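Local coordinates for erythrocyte membrane protein 1 (Plasmodium falciparum, PDB 6S8T) that probably binds host cell-surface receptors, the piece described here being its ICAM-1-binding DBLbeta domain, at residues S32-L36 and D233-G237; F90-W96 and E300-W304; G99-E103 and W199-D203; G195-E200 and R386-Q390; Y369-I374 and D404-G408. One frame throughout, in Å; residues are numbered along the deposited sequence.

Contact 1. Residues S32-L36 and D233-G237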
# COMPACT_ATOMS: atom_id res chain seq x y z
N SER A 32 -9.70 -0.54 -24.76
CA SER A 32 -10.70 -0.87 -25.77
C SER A 32 -10.15 -0.70 -27.18
O SER A 32 -10.50 -1.46 -28.09
CB SER A 32 -11.95 -0.00 -25.60
OG SER A 32 -12.64 -0.32 -24.40
N LYS A 33 -9.29 0.30 -27.38
CA LYS A 33 -8.68 0.51 -28.69
C LYS A 33 -7.71 -0.61 -29.06
O LYS A 33 -7.36 -0.73 -30.24
CB LYS A 33 -7.96 1.86 -28.73
CG LYS A 33 -8.86 3.05 -28.50
CD LYS A 33 -8.06 4.35 -28.42
CE LYS A 33 -8.96 5.53 -28.10
NZ LYS A 33 -8.19 6.79 -27.92
N ARG A 34 -7.29 -1.41 -28.10
CA ARG A 34 -6.37 -2.52 -28.33
C ARG A 34 -7.12 -3.82 -28.09
O ARG A 34 -8.23 -3.97 -28.62
CB ARG A 34 -5.12 -2.32 -27.47
CG ARG A 34 -4.27 -1.13 -27.91
CD ARG A 34 -3.18 -0.82 -26.91
NE ARG A 34 -3.71 -0.51 -25.58
CZ ARG A 34 -3.10 0.27 -24.70
NH1 ARG A 34 -3.65 0.50 -23.51
NH2 ARG A 34 -1.94 0.84 -25.01
N GLY A 35 -6.59 -4.77 -27.32
CA GLY A 35 -7.23 -6.06 -27.18
C GLY A 35 -7.82 -6.35 -25.82
O GLY A 35 -7.64 -7.44 -25.28
N LEU A 36 -8.55 -5.38 -25.26
CA LEU A 36 -9.19 -5.58 -23.96
C LEU A 36 -10.15 -6.76 -23.99
O LEU A 36 -10.24 -7.52 -23.01
CB LEU A 36 -9.93 -4.30 -23.55
CG LEU A 36 -10.88 -4.37 -22.35
CD1 LEU A 36 -10.10 -4.54 -21.06
CD2 LEU A 36 -11.74 -3.12 -22.30
N ASP A 233 -1.26 -6.61 -35.02
CA ASP A 233 -0.68 -6.64 -33.68
C ASP A 233 -0.91 -5.29 -33.03
O ASP A 233 -0.36 -4.28 -33.47
CB ASP A 233 0.82 -6.98 -33.74
CG ASP A 233 1.41 -7.24 -32.37
OD1 ASP A 233 0.66 -7.27 -31.37
OD2 ASP A 233 2.65 -7.43 -32.29
N LYS A 234 -1.74 -5.27 -31.99
CA LYS A 234 -2.06 -4.05 -31.26
C LYS A 234 -0.98 -3.65 -30.27
O LYS A 234 -1.13 -2.62 -29.60
CB LYS A 234 -3.39 -4.21 -30.52
CG LYS A 234 -4.58 -4.55 -31.40
CD LYS A 234 -5.08 -3.34 -32.16
CE LYS A 234 -6.38 -3.65 -32.90
NZ LYS A 234 -7.43 -4.16 -31.98
N TYR A 235 0.11 -4.42 -30.16
CA TYR A 235 1.15 -4.18 -29.16
C TYR A 235 2.53 -4.27 -29.78
O TYR A 235 3.47 -4.79 -29.17
CB TYR A 235 1.02 -5.17 -28.00
CG TYR A 235 -0.33 -5.13 -27.31
CD1 TYR A 235 -0.55 -4.29 -26.23
CD2 TYR A 235 -1.38 -5.93 -27.75
CE1 TYR A 235 -1.78 -4.25 -25.60
CE2 TYR A 235 -2.61 -5.90 -27.12
CZ TYR A 235 -2.81 -5.05 -26.05
OH TYR A 235 -4.03 -5.02 -25.42
N LYS A 236 2.69 -3.74 -31.00
CA LYS A 236 3.98 -3.77 -31.67
C LYS A 236 5.02 -2.99 -30.88
O LYS A 236 4.79 -1.85 -30.47
CB LYS A 236 3.85 -3.20 -33.08
CG LYS A 236 2.96 -4.01 -34.01
CD LYS A 236 2.90 -3.41 -35.40
CE LYS A 236 2.00 -4.22 -36.32
NZ LYS A 236 1.97 -3.69 -37.71
N GLY A 237 6.18 -3.62 -30.65
CA GLY A 237 7.24 -2.98 -29.90
C GLY A 237 7.00 -2.88 -28.42
O GLY A 237 7.70 -2.11 -27.74

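Contact 2. Residues F90-W96 and E300-W304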
# COMPACT_ATOMS: atom_id res chain seq x y z
N PHE A 90 1.35 -7.14 11.35
CA PHE A 90 0.38 -6.14 11.81
C PHE A 90 0.57 -5.83 13.28
O PHE A 90 -0.39 -5.50 13.99
CB PHE A 90 -1.05 -6.60 11.53
CG PHE A 90 -1.39 -6.66 10.06
CD1 PHE A 90 -1.57 -5.50 9.33
CD2 PHE A 90 -1.52 -7.88 9.41
CE1 PHE A 90 -1.88 -5.55 7.98
CE2 PHE A 90 -1.84 -7.94 8.07
CZ PHE A 90 -2.01 -6.77 7.35
N LYS A 91 1.81 -5.91 13.77
CA LYS A 91 2.13 -5.55 15.14
C LYS A 91 2.42 -4.05 15.22
O LYS A 91 3.17 -3.51 14.40
CB LYS A 91 3.32 -6.35 15.65
CG LYS A 91 3.63 -6.13 17.11
CD LYS A 91 4.79 -7.00 17.59
CE LYS A 91 5.12 -6.73 19.04
NZ LYS A 91 6.26 -7.55 19.51
N ILE A 92 1.82 -3.39 16.21
CA ILE A 92 2.04 -1.96 16.42
C ILE A 92 3.49 -1.73 16.84
O ILE A 92 4.00 -2.39 17.75
CB ILE A 92 1.06 -1.43 17.48
CG1 ILE A 92 -0.37 -1.40 16.93
CG2 ILE A 92 1.47 -0.04 17.95
CD1 ILE A 92 -1.40 -0.93 17.94
N GLY A 93 4.15 -0.79 16.17
CA GLY A 93 5.51 -0.43 16.48
C GLY A 93 6.57 -1.03 15.58
O GLY A 93 7.75 -0.69 15.73
N THR A 94 6.19 -1.93 14.67
CA THR A 94 7.16 -2.51 13.75
C THR A 94 7.76 -1.43 12.85
O THR A 94 7.03 -0.69 12.18
CB THR A 94 6.50 -3.60 12.89
OG1 THR A 94 6.05 -4.67 13.73
CG2 THR A 94 7.48 -4.14 11.86
N GLU A 95 9.09 -1.35 12.83
CA GLU A 95 9.78 -0.31 12.09
C GLU A 95 9.84 -0.66 10.61
O GLU A 95 10.27 -1.75 10.23
CB GLU A 95 11.18 -0.10 12.66
CG GLU A 95 11.20 0.36 14.11
CD GLU A 95 12.58 0.26 14.75
OE1 GLU A 95 13.48 -0.34 14.14
OE2 GLU A 95 12.75 0.78 15.88
N TRP A 96 9.41 0.28 9.77
CA TRP A 96 9.50 0.09 8.33
C TRP A 96 10.96 0.19 7.88
O TRP A 96 11.70 1.06 8.35
CB TRP A 96 8.66 1.12 7.58
CG TRP A 96 7.17 1.06 7.86
CD1 TRP A 96 6.57 0.66 9.02
CD2 TRP A 96 6.12 1.41 6.96
NE1 TRP A 96 5.20 0.75 8.89
CE2 TRP A 96 4.90 1.20 7.64
CE3 TRP A 96 6.08 1.88 5.64
CZ2 TRP A 96 3.66 1.44 7.04
CZ3 TRP A 96 4.86 2.12 5.05
CH2 TRP A 96 3.66 1.89 5.75
N GLU A 300 -0.49 4.94 4.43
CA GLU A 300 -0.38 3.80 5.34
C GLU A 300 0.71 4.02 6.38
O GLU A 300 0.58 3.55 7.52
CB GLU A 300 -0.13 2.51 4.54
CG GLU A 300 -0.19 1.20 5.34
CD GLU A 300 -0.13 -0.04 4.45
OE1 GLU A 300 0.02 0.12 3.22
OE2 GLU A 300 -0.24 -1.17 4.97
N TRP A 301 1.78 4.73 6.02
CA TRP A 301 2.82 5.07 6.99
C TRP A 301 2.27 5.97 8.09
O TRP A 301 2.62 5.81 9.26
CB TRP A 301 4.00 5.75 6.28
CG TRP A 301 5.19 6.08 7.17
CD1 TRP A 301 6.35 5.37 7.27
CD2 TRP A 301 5.32 7.20 8.06
NE1 TRP A 301 7.20 5.97 8.18
CE2 TRP A 301 6.59 7.09 8.68
CE3 TRP A 301 4.50 8.27 8.41
CZ2 TRP A 301 7.05 8.02 9.61
CZ3 TRP A 301 4.95 9.19 9.34
CH2 TRP A 301 6.22 9.06 9.93
N ALA A 302 1.42 6.93 7.73
CA ALA A 302 0.88 7.85 8.73
C ALA A 302 -0.08 7.14 9.68
O ALA A 302 -0.12 7.47 10.87
CB ALA A 302 0.19 9.02 8.04
N GLU A 303 -0.85 6.17 9.18
CA GLU A 303 -1.78 5.45 10.04
C GLU A 303 -1.03 4.63 11.09
O GLU A 303 -1.38 4.65 12.27
CB GLU A 303 -2.71 4.55 9.22
CG GLU A 303 -3.59 3.66 10.08
CD GLU A 303 -4.54 2.77 9.29
OE1 GLU A 303 -4.40 2.68 8.05
OE2 GLU A 303 -5.43 2.15 9.91
N TRP A 304 0.01 3.91 10.67
CA TRP A 304 0.76 3.07 11.60
C TRP A 304 1.69 3.87 12.50
O TRP A 304 2.03 3.39 13.59
CB TRP A 304 1.53 1.99 10.84
CG TRP A 304 0.62 0.90 10.37
CD1 TRP A 304 0.03 0.79 9.15
CD2 TRP A 304 0.15 -0.21 11.14
NE1 TRP A 304 -0.77 -0.32 9.10
CE2 TRP A 304 -0.71 -0.96 10.31
CE3 TRP A 304 0.38 -0.66 12.45
CZ2 TRP A 304 -1.34 -2.13 10.74
CZ3 TRP A 304 -0.25 -1.82 12.88
CH2 TRP A 304 -1.10 -2.54 12.03
O HOH W 1 3.25 0.81 14.05

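Contact 3. Residues G99-E103 and W199-D203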
# COMPACT_ATOMS: atom_id res chain seq x y z
N GLY A 99 13.94 -0.49 1.04
CA GLY A 99 14.13 -1.55 0.07
C GLY A 99 15.60 -1.90 -0.10
O GLY A 99 16.49 -1.06 0.04
N GLU A 100 15.85 -3.17 -0.42
CA GLU A 100 17.22 -3.64 -0.57
C GLU A 100 17.75 -3.28 -1.96
O GLU A 100 18.30 -4.14 -2.67
CB GLU A 100 17.29 -5.15 -0.30
CG GLU A 100 16.95 -5.50 1.14
CD GLU A 100 16.88 -6.99 1.39
OE1 GLU A 100 17.37 -7.77 0.54
OE2 GLU A 100 16.32 -7.39 2.43
N LYS A 101 17.57 -2.01 -2.33
CA LYS A 101 18.11 -1.45 -3.57
C LYS A 101 19.57 -1.09 -3.32
O LYS A 101 19.87 -0.20 -2.53
CB LYS A 101 17.31 -0.23 -4.00
CG LYS A 101 17.81 0.39 -5.30
CD LYS A 101 17.17 1.74 -5.55
CE LYS A 101 17.57 2.28 -6.91
NZ LYS A 101 17.05 3.65 -7.20
N VAL A 102 20.47 -1.80 -4.01
CA VAL A 102 21.89 -1.75 -3.72
C VAL A 102 22.65 -0.94 -4.76
O VAL A 102 23.84 -0.65 -4.56
CB VAL A 102 22.41 -3.20 -3.57
CG1 VAL A 102 23.68 -3.51 -4.40
CG2 VAL A 102 22.61 -3.54 -2.08
N GLU A 103 21.97 -0.48 -5.81
CA GLU A 103 22.60 0.18 -6.95
C GLU A 103 22.92 1.66 -6.70
O GLU A 103 24.03 2.10 -6.98
CB GLU A 103 21.71 0.04 -8.19
CG GLU A 103 20.20 0.01 -7.92
CD GLU A 103 19.70 -1.38 -7.54
OE1 GLU A 103 20.41 -2.10 -6.83
OE2 GLU A 103 18.58 -1.73 -7.97
N TRP A 199 9.12 -2.35 -4.60
CA TRP A 199 9.97 -3.16 -3.74
C TRP A 199 10.94 -3.97 -4.61
O TRP A 199 10.52 -4.86 -5.35
CB TRP A 199 9.14 -4.09 -2.85
CG TRP A 199 9.97 -4.79 -1.80
CD1 TRP A 199 11.20 -4.41 -1.34
CD2 TRP A 199 9.63 -5.99 -1.09
NE1 TRP A 199 11.64 -5.30 -0.39
CE2 TRP A 199 10.70 -6.28 -0.22
CE3 TRP A 199 8.52 -6.85 -1.11
CZ2 TRP A 199 10.69 -7.39 0.63
CZ3 TRP A 199 8.52 -7.95 -0.27
CH2 TRP A 199 9.60 -8.21 0.59
N GLU A 200 12.23 -3.66 -4.52
CA GLU A 200 13.26 -4.39 -5.24
C GLU A 200 13.94 -5.35 -4.28
O GLU A 200 14.54 -4.93 -3.28
CB GLU A 200 14.27 -3.44 -5.88
CG GLU A 200 13.68 -2.63 -7.02
CD GLU A 200 14.68 -1.70 -7.68
OE1 GLU A 200 14.72 -1.66 -8.93
OE2 GLU A 200 15.43 -1.03 -6.95
N HIS A 201 13.84 -6.64 -4.57
CA HIS A 201 14.30 -7.69 -3.68
C HIS A 201 14.58 -8.93 -4.52
O HIS A 201 14.15 -9.02 -5.67
CB HIS A 201 13.26 -7.96 -2.58
CG HIS A 201 13.76 -8.85 -1.49
ND1 HIS A 201 13.48 -10.20 -1.44
CD2 HIS A 201 14.51 -8.59 -0.39
CE1 HIS A 201 14.04 -10.73 -0.37
NE2 HIS A 201 14.67 -9.77 0.28
N GLY A 202 15.30 -9.88 -3.92
CA GLY A 202 15.62 -11.10 -4.63
C GLY A 202 14.38 -11.86 -5.07
O GLY A 202 14.28 -12.30 -6.22
N ASP A 203 13.42 -12.02 -4.16
CA ASP A 203 12.20 -12.74 -4.50
C ASP A 203 11.37 -12.00 -5.54
O ASP A 203 10.74 -12.63 -6.39
CB ASP A 203 11.37 -13.00 -3.24
CG ASP A 203 12.07 -13.94 -2.26
OD1 ASP A 203 12.83 -14.82 -2.71
OD2 ASP A 203 11.85 -13.79 -1.04

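Contact 4. Residues G195-E200 and R386-Q390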
# COMPACT_ATOMS: atom_id res chain seq x y z
N GLY A 195 3.97 -4.27 -13.17
CA GLY A 195 5.36 -3.87 -13.11
C GLY A 195 5.63 -2.51 -12.50
O GLY A 195 6.72 -1.97 -12.69
N ARG A 196 4.67 -1.93 -11.78
CA ARG A 196 4.84 -0.64 -11.13
C ARG A 196 5.37 -0.73 -9.70
O ARG A 196 5.78 0.29 -9.14
CB ARG A 196 3.51 0.13 -11.12
CG ARG A 196 2.90 0.37 -12.51
CD ARG A 196 1.49 0.95 -12.43
NE ARG A 196 0.96 1.22 -13.76
CZ ARG A 196 -0.16 1.90 -14.00
NH1 ARG A 196 -0.56 2.09 -15.25
NH2 ARG A 196 -0.89 2.38 -12.99
N ASP A 197 5.38 -1.92 -9.10
CA ASP A 197 5.69 -2.06 -7.68
C ASP A 197 7.13 -1.64 -7.39
O ASP A 197 8.05 -1.92 -8.15
CB ASP A 197 5.46 -3.51 -7.23
CG ASP A 197 5.82 -3.73 -5.77
OD1 ASP A 197 5.02 -3.36 -4.89
OD2 ASP A 197 6.91 -4.28 -5.52
N LEU A 198 7.33 -0.96 -6.24
CA LEU A 198 8.60 -0.33 -5.92
C LEU A 198 9.55 -1.19 -5.09
O LEU A 198 10.69 -0.78 -4.88
CB LEU A 198 8.36 0.99 -5.18
CG LEU A 198 7.63 2.08 -5.97
CD1 LEU A 198 7.28 3.24 -5.06
CD2 LEU A 198 8.48 2.55 -7.13
N TRP A 199 9.12 -2.35 -4.60
CA TRP A 199 9.97 -3.16 -3.74
C TRP A 199 10.94 -3.97 -4.61
O TRP A 199 10.52 -4.86 -5.35
CB TRP A 199 9.14 -4.09 -2.85
CG TRP A 199 9.97 -4.79 -1.80
CD1 TRP A 199 11.20 -4.41 -1.34
CD2 TRP A 199 9.63 -5.99 -1.09
NE1 TRP A 199 11.64 -5.30 -0.39
CE2 TRP A 199 10.70 -6.28 -0.22
CE3 TRP A 199 8.52 -6.85 -1.11
CZ2 TRP A 199 10.69 -7.39 0.63
CZ3 TRP A 199 8.52 -7.95 -0.27
CH2 TRP A 199 9.60 -8.21 0.59
N GLU A 200 12.23 -3.66 -4.52
CA GLU A 200 13.26 -4.39 -5.24
C GLU A 200 13.94 -5.35 -4.28
O GLU A 200 14.54 -4.93 -3.28
CB GLU A 200 14.27 -3.44 -5.88
CG GLU A 200 13.68 -2.63 -7.02
CD GLU A 200 14.68 -1.70 -7.68
OE1 GLU A 200 14.72 -1.66 -8.93
OE2 GLU A 200 15.43 -1.03 -6.95
N ARG A 386 11.36 4.60 -10.79
CA ARG A 386 10.46 3.69 -11.49
C ARG A 386 9.07 4.28 -11.65
O ARG A 386 8.37 3.95 -12.62
CB ARG A 386 10.40 2.35 -10.74
CG ARG A 386 9.52 1.29 -11.39
CD ARG A 386 9.66 -0.05 -10.69
NE ARG A 386 11.02 -0.57 -10.77
CZ ARG A 386 11.44 -1.67 -10.15
NH1 ARG A 386 10.60 -2.39 -9.41
NH2 ARG A 386 12.70 -2.07 -10.28
N ASP A 387 8.65 5.16 -10.74
CA ASP A 387 7.31 5.72 -10.75
C ASP A 387 7.28 7.20 -11.14
O ASP A 387 6.28 7.88 -10.88
CB ASP A 387 6.65 5.53 -9.38
CG ASP A 387 7.43 6.22 -8.27
OD1 ASP A 387 8.67 6.28 -8.36
OD2 ASP A 387 6.80 6.69 -7.30
N TYR A 388 8.35 7.71 -11.74
CA TYR A 388 8.42 9.14 -12.03
C TYR A 388 7.24 9.58 -12.90
O TYR A 388 6.52 10.52 -12.56
CB TYR A 388 9.75 9.50 -12.69
CG TYR A 388 9.89 10.97 -12.97
CD1 TYR A 388 10.22 11.86 -11.96
CD2 TYR A 388 9.68 11.48 -14.25
CE1 TYR A 388 10.35 13.22 -12.21
CE2 TYR A 388 9.80 12.83 -14.51
CZ TYR A 388 10.14 13.70 -13.49
OH TYR A 388 10.26 15.04 -13.74
N GLN A 389 7.03 8.90 -14.03
CA GLN A 389 5.98 9.29 -14.96
C GLN A 389 4.60 9.22 -14.32
O GLN A 389 3.78 10.13 -14.50
CB GLN A 389 6.02 8.40 -16.21
CG GLN A 389 7.27 8.55 -17.05
CD GLN A 389 7.38 9.91 -17.71
OE1 GLN A 389 8.19 10.74 -17.31
NE2 GLN A 389 6.56 10.13 -18.73
N GLN A 390 4.32 8.15 -13.57
CA GLN A 390 3.01 8.01 -12.93
C GLN A 390 2.80 9.09 -11.88
O GLN A 390 1.68 9.61 -11.72
CB GLN A 390 2.86 6.62 -12.32
CG GLN A 390 1.48 6.35 -11.70
CD GLN A 390 1.31 4.93 -11.17
OE1 GLN A 390 2.25 4.14 -11.13
NE2 GLN A 390 0.09 4.59 -10.76
O HOH W 2 -0.96 1.92 -10.02
O HOH W 3 11.47 -5.26 -8.58

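Contact 5. Residues Y369-I374 and D404-G408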
# COMPACT_ATOMS: atom_id res chain seq x y z
N TYR A 369 6.18 17.18 -6.66
CA TYR A 369 5.09 18.12 -6.88
C TYR A 369 5.58 19.36 -7.61
O TYR A 369 4.90 19.88 -8.50
CB TYR A 369 4.45 18.49 -5.55
CG TYR A 369 3.14 19.24 -5.68
CD1 TYR A 369 1.93 18.56 -5.76
CD2 TYR A 369 3.11 20.64 -5.70
CE1 TYR A 369 0.73 19.25 -5.87
CE2 TYR A 369 1.92 21.33 -5.81
CZ TYR A 369 0.74 20.63 -5.90
OH TYR A 369 -0.45 21.32 -6.00
N LEU A 370 6.77 19.85 -7.25
CA LEU A 370 7.32 21.04 -7.90
C LEU A 370 7.70 20.76 -9.35
O LEU A 370 7.50 21.62 -10.22
CB LEU A 370 8.54 21.55 -7.12
CG LEU A 370 8.29 22.06 -5.70
CD1 LEU A 370 9.61 22.41 -5.03
CD2 LEU A 370 7.35 23.25 -5.71
N GLN A 371 8.25 19.58 -9.63
CA GLN A 371 8.63 19.25 -11.00
C GLN A 371 7.42 19.05 -11.89
O GLN A 371 7.49 19.30 -13.10
CB GLN A 371 9.52 18.01 -11.01
CG GLN A 371 10.87 18.24 -10.35
CD GLN A 371 11.80 17.06 -10.52
OE1 GLN A 371 12.92 17.07 -10.01
NE2 GLN A 371 11.35 16.05 -11.25
N ALA A 372 6.29 18.61 -11.32
CA ALA A 372 5.08 18.41 -12.11
C ALA A 372 4.58 19.73 -12.69
O ALA A 372 4.24 19.81 -13.87
CB ALA A 372 4.00 17.75 -11.26
N LYS A 373 4.52 20.78 -11.87
CA LYS A 373 3.95 22.03 -12.33
C LYS A 373 4.90 22.84 -13.20
O LYS A 373 4.51 23.92 -13.67
CB LYS A 373 3.48 22.88 -11.15
CG LYS A 373 4.58 23.30 -10.21
CD LYS A 373 4.11 24.38 -9.26
CE LYS A 373 2.95 23.91 -8.40
NZ LYS A 373 2.56 24.94 -7.40
N ILE A 374 6.11 22.35 -13.44
CA ILE A 374 7.11 23.07 -14.21
C ILE A 374 7.40 22.40 -15.54
O ILE A 374 7.57 23.08 -16.56
CB ILE A 374 8.41 23.23 -13.38
CG1 ILE A 374 8.28 24.42 -12.43
CG2 ILE A 374 9.62 23.37 -14.28
CD1 ILE A 374 9.55 24.74 -11.68
N ASP A 404 -3.69 25.15 -8.93
CA ASP A 404 -2.35 25.42 -8.41
C ASP A 404 -1.33 24.99 -9.46
O ASP A 404 -0.81 23.87 -9.43
CB ASP A 404 -2.15 24.71 -7.08
CG ASP A 404 -0.69 24.63 -6.66
OD1 ASP A 404 0.04 25.64 -6.79
OD2 ASP A 404 -0.26 23.55 -6.20
N THR A 405 -1.04 25.88 -10.40
CA THR A 405 -0.18 25.55 -11.53
C THR A 405 1.06 26.43 -11.64
O THR A 405 1.86 26.23 -12.57
CB THR A 405 -0.97 25.63 -12.84
OG1 THR A 405 -1.46 26.96 -13.03
CG2 THR A 405 -2.14 24.65 -12.82
N THR A 406 1.26 27.40 -10.75
CA THR A 406 2.41 28.29 -10.80
C THR A 406 3.19 28.22 -9.49
O THR A 406 2.71 27.71 -8.48
CB THR A 406 1.98 29.74 -11.08
OG1 THR A 406 1.11 30.20 -10.04
CG2 THR A 406 1.27 29.84 -12.42
N LEU A 407 4.42 28.75 -9.54
CA LEU A 407 5.27 28.82 -8.35
C LEU A 407 4.88 30.05 -7.54
O LEU A 407 5.20 31.18 -7.93
CB LEU A 407 6.74 28.87 -8.75
CG LEU A 407 7.49 27.54 -8.89
CD1 LEU A 407 6.87 26.68 -9.97
CD2 LEU A 407 8.96 27.80 -9.19
N GLY A 408 4.21 29.83 -6.42
CA GLY A 408 3.72 30.93 -5.61
C GLY A 408 2.34 30.66 -5.05
O GLY A 408 1.95 31.24 -4.04
O HOH W 4 1.84 24.25 -14.26

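Contact 1. Residues S32-L36 and D233-G237
The hydroxyl of Y235 receives the backbone N-H of G35, with G35 N 3.2 Å from Y235 OH and an N-H...O angle of 156°. Alongside this bond the tyrosine packs on the aliphatic part of R34, whose CB lies 3.6 Å from Y235 OH and whose CD lies 3.9 Å from Y235 CE1. The two side chains cross at about a right angle; the guanidinium plane is 18° from that of the ring but does not stack on it, the methylenes making the touch. K234 adds an aliphatic touch, its CB 4.0 Å from R34 CB, and bends at chi2 (-77°) and chi4 bring NZ back to the arginine backbone in a weak hydrogen bond of 3.5 Å between K234 NZ and R34 O. The contact joins the loop that follows helix 16-32 to the loop between helices 202-221 and 246-268 of the Duffy-binding-like fold. D251, on helix 246-268, ties both principal side chains down: its OD1 forms a salt bridge with R34 NH1 and its OD2 a hydrogen bond with Y235 OH. D233 closes an Asx turn, its OD1 accepting from Y235 N at 3.1 Å, from above the carboxylate plane.

Contact 2. Residues F90-W96 and E300-W304
With CG anti to its carbonyl carbon (chi1 -62°), W96 sends its indole toward helix 293-319, where W301 has its own CG anti to the backbone N (chi1 -176°), a torsion that turns the edge of its indole to the W96 face. The result is a T-shaped pair: the W96 six-membered ring and the W301 five-membered ring stand at 74°, their centroids 5.1 Å apart, and W301 CD1 comes 3.9 Å from W96 CE3, toward the rim of the face. W301 CB makes a CH-pi contact over the same ring. The tip of W96 reaches the helix backbone itself, with W96 CH2 3.4 Å from W301 N, and the side chain of E300 borders that tip while its carboxylate is engaged by R114.

The 90-96 loop leads into strand 97-98 of the Duffy-binding-like domain, and its other end meets W304, one helical turn on. W304 CH2 lies 3.6 Å from F90 O, W304 CZ2 3.7 Å from F90 CD1, in the plane of the phenyl ring at its edge, and W304 CZ3 4.1 Å from I92 CG1. Here the loop folds into a type II beta turn from K91 to T94, with glycine at the third position. A water bridges the turn to the helix, accepting from G93 N at 2.8 Å and donating to W304 O at 2.9 Å.

Next to the tryptophan pair, Q357 of helix 335-372 binds both partners, its OE1 accepting from W301 NE1 and its NE2 giving a hydrogen bond to W96 O. W354 of the same helix meets the W301 ring.

Contact 3. Residues G99-E103 and W199-D203
This is a surface contact, made mostly by side chains and without a direct hydrogen bond across it, between the loop joining strands 97-98 and 110-111 and the N-terminal approach to helix 202-221 of the Duffy-binding-like fold. H201 is the N-cap residue of that helix, and opposite it E100 is the centre of an inverse gamma turn, closed by a weak bond of 2.8 Å from K101 N to G99 O. The extended E100 side chain runs beside H201 in the same direction. Its OE1 approaches H201 CD2 at 3.1 Å, the angle to NE2 being too poor for a hydrogen bond, while OE2 lies at the ring edge, near its plane; carboxylate and imidazole planes stand 62° apart. One face of the same imidazole is covered near its rim by CZ2 of W199.

E200 OE2 rests against the aliphatic chain of K101, 3.2 Å from K101 CG, whereas K101 NZ stays 5.0 Å from that oxygen. E103 OE2 also comes within 3.4 Å of E200 OE2, like charges that would probably repel if both are ionised, though E103 is poorly ordered. The other oxygen of E200 is in a salt bridge with R386.

The imidazole caps the helix start: H201 ND1 accepts from D203 N at 3.3 Å with an N-H...N angle of 162°, the donor tilted 32° from the ring plane.

Contact 4. Residues G195-E200 and R386-Q390
R386, just ahead of helix 388-402, buries more area than any other residue of the contact and reaches across to the loop that connects helices 172-194 and 202-221. A bend at chi3 (-62°) turns its guanidinium between two acceptors. R386 NH1 donates to D197 O at 2.9 Å, almost straight on to the carbonyl oxygen and close to the guanidinium plane. R386 NH2 forms a short salt bridge of 2.5 Å with E200 OE1; the two side chains come from opposite directions and their flat ends are steeply inclined, at 76°. A water accepting from R386 NH1 also reaches W199 O, weakly.

L198 packs under this arm: its CD2 lies 4.1 Å from R386 CB and 3.9 Å from D387 OD1. The D387 carboxylate is held by R294, and W297 of helix 293-319 also packs on the leucine.

The backbone N of R196 closes the Schellman motif that ends helix 172-194, with G195 as its C-prime residue. The extended R196 side chain crosses Q390 at about a right angle, R196 CD lying 3.5 Å from Q390 OE1. R196 NH2 and Q390 NE2 are both donors, so their 3.3 Å approach is no bond; one water accepts from each, while R196 NH1 forms a salt bridge with E250.

One guanidinium gripping both a carboxylate and a backbone carbonyl probably fixes the loop against the segment leading into helix 388-402, with L198 as the main apolar side chain.

Contact 5. Residues Y369-I374 and D404-G408
K373 carries the polar part of the contact, donating from one ammonium group to two oxygens of the 404-408 loop. Its NZ makes a salt bridge with D404, 2.7 Å from D404 OD1 and on the syn side of the carboxylate, 31° out of its plane. The second bond runs 3.0 Å from K373 NZ to T406 O, where the donor stands above the carbonyl plane. The lysine gets there with CG placed between its backbone N and carbonyl carbon (chi1 63°) and a further bend at chi3 (60°), bends that carry the chain across the aspartate at about a right angle. Y369 faces the other carboxylate oxygen of D404, but the two are modelled too close together for the nature of that meeting to be judged.

A water adds an indirect link between backbones, donating to K373 O at 2.8 Å and to T405 O at 2.6 Å, and so bridging two carbonyls that cannot bond each other.

Apolar contact is concentrated on one methyl of L407. L407 CD1 lies 3.6 Å from I374 CG1 and 3.7 Å from K373 CD, so the isoleucine and the methylenes of the lysine share it. L407 is poorly ordered, which makes this the less certain part of the packing.

On the helix 388-402 side of the contact, Y369 stacks edge-to-face with F395, and A372 packs on V392, F395 and Q399. The arrangement is that of two consecutive helices, 335-372 and 388-402, packed against each other, with the loop leaving the second fastened back onto the end of the first.

From the N terminus, contact 1 opens just after helix 16-32 and closes on the loop before helix 246-268. Contact 3 lies wholly within that span, tying the loop between the two short strands to the start of helix 202-221. Contact 2 opens between them at 90-96 and closes on helix 293-319, so it crosses contact 1 and encloses contact 3. Contact 4 begins where contact 3 ends, sharing W199 and E200, crosses contacts 1 and 2, and reaches helix 388-402. Contact 5, following contacts 1, 2 and 3 in series, crosses contact 4 and joins the end of helix 335-372 to the loop after 388-402; contacts 4 and 5 touch through Y388 and Q371.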